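Local structure of actinorhodin polyketide putative beta-ketoacyl synthase 2 (Streptomyces coelicolor A3, 1TQY) at residues B[39-45]-B[54-60]; B[222-226]-B[333-337]. The protein serves as the chain length factor of the actinorhodin ketosynthase heterodimer, which probably builds the polyketide chain by beta-ketoacyl condensation. The contacts are given in a common frame with arbitrary orientation. Numbering follows the deposited sequence.

Contact 1 of 2, residues B[39-45]-B[54-60]. With NA (sodium ion), chain K.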
# COMPACT_ATOMS: atom_id res chain seq x y z
N GLY B 39 21.18 15.70 11.32
CA GLY B 39 20.90 14.93 12.52
C GLY B 39 21.48 13.54 12.38
O GLY B 39 20.90 12.57 12.88
N LEU B 40 22.62 13.43 11.71
CA LEU B 40 23.27 12.15 11.48
C LEU B 40 24.29 11.77 12.56
O LEU B 40 24.86 12.63 13.22
CB LEU B 40 23.95 12.15 10.09
CG LEU B 40 23.09 11.93 8.84
CD1 LEU B 40 21.83 12.76 8.93
CD2 LEU B 40 23.87 12.26 7.57
N GLY B 41 24.50 10.48 12.74
CA GLY B 41 25.44 10.06 13.75
C GLY B 41 25.38 8.57 13.98
O GLY B 41 24.60 7.85 13.33
N PRO B 42 26.22 8.06 14.88
CA PRO B 42 26.23 6.63 15.17
C PRO B 42 24.87 6.12 15.65
O PRO B 42 24.10 6.85 16.30
CB PRO B 42 27.31 6.51 16.24
CG PRO B 42 28.27 7.61 15.83
CD PRO B 42 27.33 8.74 15.57
N VAL B 43 24.56 4.87 15.31
CA VAL B 43 23.32 4.25 15.72
C VAL B 43 23.53 3.85 17.17
O VAL B 43 24.56 3.26 17.51
CB VAL B 43 22.99 3.00 14.88
CG1 VAL B 43 21.73 2.33 15.40
CG2 VAL B 43 22.80 3.39 13.41
N THR B 44 22.57 4.19 18.02
CA THR B 44 22.66 3.90 19.44
C THR B 44 21.51 3.00 19.88
O THR B 44 21.44 2.58 21.04
CB THR B 44 22.65 5.21 20.24
OG1 THR B 44 21.43 5.93 19.98
CG2 THR B 44 23.82 6.10 19.81
N ARG B 45 20.62 2.69 18.95
CA ARG B 45 19.47 1.83 19.23
C ARG B 45 19.92 0.43 19.63
O ARG B 45 19.16 -0.32 20.24
CB ARG B 45 18.56 1.75 18.00
CG ARG B 45 17.94 3.08 17.61
CD ARG B 45 17.05 3.61 18.72
NE ARG B 45 16.85 5.05 18.62
CZ ARG B 45 15.87 5.64 17.94
NH1 ARG B 45 14.97 4.90 17.30
NH2 ARG B 45 15.79 6.96 17.92
N THR B 54 27.16 1.98 10.15
CA THR B 54 26.98 2.40 11.53
C THR B 54 26.33 3.76 11.71
O THR B 54 26.04 4.17 12.84
CB THR B 54 28.33 2.47 12.25
OG1 THR B 54 29.14 3.46 11.61
CG2 THR B 54 29.03 1.13 12.20
N LEU B 55 26.10 4.46 10.61
CA LEU B 55 25.50 5.79 10.69
C LEU B 55 24.04 5.82 10.27
O LEU B 55 23.64 5.11 9.35
CB LEU B 55 26.30 6.76 9.82
CG LEU B 55 27.74 7.09 10.22
CD1 LEU B 55 28.29 8.14 9.26
CD2 LEU B 55 27.79 7.62 11.65
N ALA B 56 23.26 6.65 10.95
CA ALA B 56 21.84 6.79 10.65
C ALA B 56 21.27 8.10 11.17
O ALA B 56 21.86 8.74 12.05
CB ALA B 56 21.06 5.63 11.23
N GLY B 57 20.14 8.50 10.61
CA GLY B 57 19.48 9.72 11.05
C GLY B 57 18.47 9.36 12.13
O GLY B 57 17.34 8.99 11.84
N GLN B 58 18.89 9.46 13.39
CA GLN B 58 18.01 9.15 14.50
C GLN B 58 17.33 10.37 15.08
O GLN B 58 17.89 11.47 15.06
CB GLN B 58 18.77 8.49 15.64
CG GLN B 58 19.22 7.08 15.41
CD GLN B 58 20.04 6.55 16.59
OE1 GLN B 58 20.50 5.41 16.57
NE2 GLN B 58 20.23 7.38 17.60
N ILE B 59 16.12 10.17 15.58
CA ILE B 59 15.37 11.23 16.24
C ILE B 59 15.59 10.86 17.71
O ILE B 59 15.11 9.83 18.16
CB ILE B 59 13.87 11.17 15.90
CG1 ILE B 59 13.67 11.51 14.42
CG2 ILE B 59 13.10 12.13 16.80
CD1 ILE B 59 12.21 11.46 13.97
N ASP B 60 16.34 11.68 18.45
CA ASP B 60 16.63 11.37 19.85
C ASP B 60 15.94 12.23 20.88
O ASP B 60 16.17 12.06 22.07
CB ASP B 60 18.14 11.43 20.11
CG ASP B 60 18.93 10.48 19.24
OD1 ASP B 60 18.55 9.29 19.13
OD2 ASP B 60 19.94 10.93 18.66
NA NA K . 19.04 13.41 15.49
O HOH W 1 21.24 11.49 16.10
O HOH W 2 17.76 13.93 16.83
O HOH W 3 20.60 15.10 15.89

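Contact 2 of 2, residues B[222-226]-B[333-337]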
# COMPACT_ATOMS: atom_id res chain seq x y z
N ALA B 222 29.11 11.26 4.84
CA ALA B 222 28.67 9.90 4.58
C ALA B 222 27.57 9.85 3.52
O ALA B 222 27.51 8.93 2.71
CB ALA B 222 28.17 9.27 5.87
N TYR B 223 26.70 10.85 3.54
CA TYR B 223 25.61 10.90 2.58
C TYR B 223 25.87 12.11 1.71
O TYR B 223 25.55 13.24 2.07
CB TYR B 223 24.27 11.00 3.33
CG TYR B 223 23.05 11.00 2.44
CD1 TYR B 223 23.06 10.40 1.18
CD2 TYR B 223 21.87 11.59 2.88
CE1 TYR B 223 21.92 10.39 0.38
CE2 TYR B 223 20.73 11.58 2.10
CZ TYR B 223 20.76 10.98 0.85
OH TYR B 223 19.62 10.96 0.08
N LEU B 224 26.48 11.85 0.56
CA LEU B 224 26.87 12.91 -0.36
C LEU B 224 26.30 12.78 -1.77
O LEU B 224 27.03 12.51 -2.71
CB LEU B 224 28.40 12.96 -0.40
CG LEU B 224 29.09 13.08 0.96
CD1 LEU B 224 30.61 12.93 0.80
CD2 LEU B 224 28.76 14.42 1.58
N PRO B 225 24.99 12.97 -1.93
CA PRO B 225 24.42 12.85 -3.27
C PRO B 225 24.99 13.88 -4.26
O PRO B 225 25.08 15.06 -3.96
CB PRO B 225 22.92 13.05 -3.03
CG PRO B 225 22.88 13.97 -1.84
CD PRO B 225 23.96 13.36 -0.95
N PHE B 226 25.39 13.38 -5.43
CA PHE B 226 25.95 14.21 -6.50
C PHE B 226 27.41 14.62 -6.27
O PHE B 226 27.99 15.34 -7.09
CB PHE B 226 25.08 15.45 -6.77
CG PHE B 226 23.68 15.12 -7.23
CD1 PHE B 226 22.57 15.56 -6.51
CD2 PHE B 226 23.46 14.34 -8.36
CE1 PHE B 226 21.27 15.23 -6.91
CE2 PHE B 226 22.17 14.00 -8.77
CZ PHE B 226 21.08 14.44 -8.04
N VAL B 333 19.36 19.19 -2.47
CA VAL B 333 19.08 17.93 -1.79
C VAL B 333 19.18 18.13 -0.28
O VAL B 333 20.17 17.74 0.34
CB VAL B 333 20.07 16.83 -2.25
CG1 VAL B 333 19.75 15.51 -1.59
CG2 VAL B 333 20.01 16.69 -3.77
N PRO B 334 18.17 18.75 0.34
CA PRO B 334 18.21 18.97 1.79
C PRO B 334 18.24 17.68 2.61
O PRO B 334 18.72 17.69 3.74
CB PRO B 334 16.95 19.80 2.04
CG PRO B 334 16.78 20.55 0.75
CD PRO B 334 17.02 19.46 -0.27
N LYS B 335 17.76 16.58 2.05
CA LYS B 335 17.76 15.33 2.80
C LYS B 335 19.16 14.93 3.26
O LYS B 335 19.31 13.96 4.01
CB LYS B 335 17.10 14.20 2.00
CG LYS B 335 17.76 13.86 0.67
CD LYS B 335 17.14 12.59 0.06
CE LYS B 335 15.66 12.79 -0.29
NZ LYS B 335 15.48 13.78 -1.42
N THR B 336 20.18 15.65 2.81
CA THR B 336 21.53 15.36 3.25
C THR B 336 21.61 15.63 4.75
O THR B 336 22.50 15.12 5.44
CB THR B 336 22.57 16.25 2.52
OG1 THR B 336 22.13 17.61 2.54
CG2 THR B 336 22.75 15.79 1.08
N THR B 337 20.67 16.42 5.26
CA THR B 337 20.65 16.73 6.69
C THR B 337 19.84 15.72 7.51
O THR B 337 19.93 15.72 8.73
CB THR B 337 20.06 18.13 6.97
OG1 THR B 337 18.71 18.19 6.48
CG2 THR B 337 20.90 19.21 6.32

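Contact 1 of 2, residues B[39-45]-B[54-60]
Main-chain hydrogen bonds set the pairing of 39-45 with 54-60. G41 and A56 form an antiparallel hydrogen-bonded pair, G41 N donating to A56 O at 3.2 Å and A56 N returning the bond to G41 O at 3.0 Å. P42 and L55 make the non-hydrogen-bonded pair that follows, and beyond it V43 N donates to T54 O at 3.0 Å, while P42 CA makes a CA-H...O contact with the same T54 O at 3.4 Å. This is a short two-stranded antiparallel hairpin, strand 40-42 against strand 55-57, strongly twisted, with 137° between the strand directions, and separate from the large mixed sheet of the thiolase fold. Apolar side chains fill in beside it: V43 CG2 meets A56 CB at 3.6 Å, both covered by W204 of helix 201-208, and P42 CD rests on L55 CD2 at 4.1 Å. Past the strands, the side-chain amide of Q58 takes over from backbone pairing. Its OE1 accepts from T44 N at 2.8 Å and its NE2 donates to T44 OG1 at 3.0 Å. R45 lays its guanidinium over Q58 CG; E237 is its main salt-bridge partner, D60 OD1 being a long one at 3.8 Å from R45 NH2. Sodium sits where the chain leaves the second strand, coordinated by Q58 O at 2.3 Å, by P21 O and by three waters. The most distant water, 3.0 Å from the ion, hydrogen-bonds D60 OD2.

Contact 2 of 2, residues B[222-226]-B[333-337]
Y223 gives up more surface here than any other residue, its CA-to-CB bond aimed at 333-337, although no hydrogen bond crosses between the segments. The ring lies beside the 3-10 turn 334-337, with CD2 3.8 Å from T336 CA, and the hydroxyl OH comes within 3.0 Å of K335 CD and hydrogen-bonds G306 O. T336 turns its OG1 back on the turn, donating to V333 O at 2.9 Å, with A366 N a further partner, and offers its methyl to the other segment: CG2 lies 3.4 Å from P225 CD. The P225-F226 pair belongs to the Pro-Phe-Asp loop familiar from beta-ketoacyl synthases, and K335 probably occupies the place of their conserved lysine; here its NZ forms a salt bridge with D349. V333, just after strand 330-332, is wedged against both loop residues, CG1 on P225 CG at 3.5 Å and CG2 at the edge of the F226 ring, 3.7 Å from CE1. Helix 310-324 also packs against P225 and F226.

From the N terminus, the chain first closes contact 1, a local hairpin whose two segments are joined by eight residues without helix or strand. Contact 2 opens much later and spans 106 residues, so the two follow in series, neither nested nor crossed. Contact 2 brings a loop between helix 201-208 and strand 238-246 against the turn after strand 330-332, joining distant parts of the ketosynthase fold. Although their centres are about 15 Å apart, the contacts touch: G39 N probably hydrogen-bonds T337 O at 2.9 Å, L40 CD1 packs 3.5 Å from that same oxygen, and L55 CD1 meets A222 CB at 3.6 Å. The hairpin thus reaches both segments of contact 2.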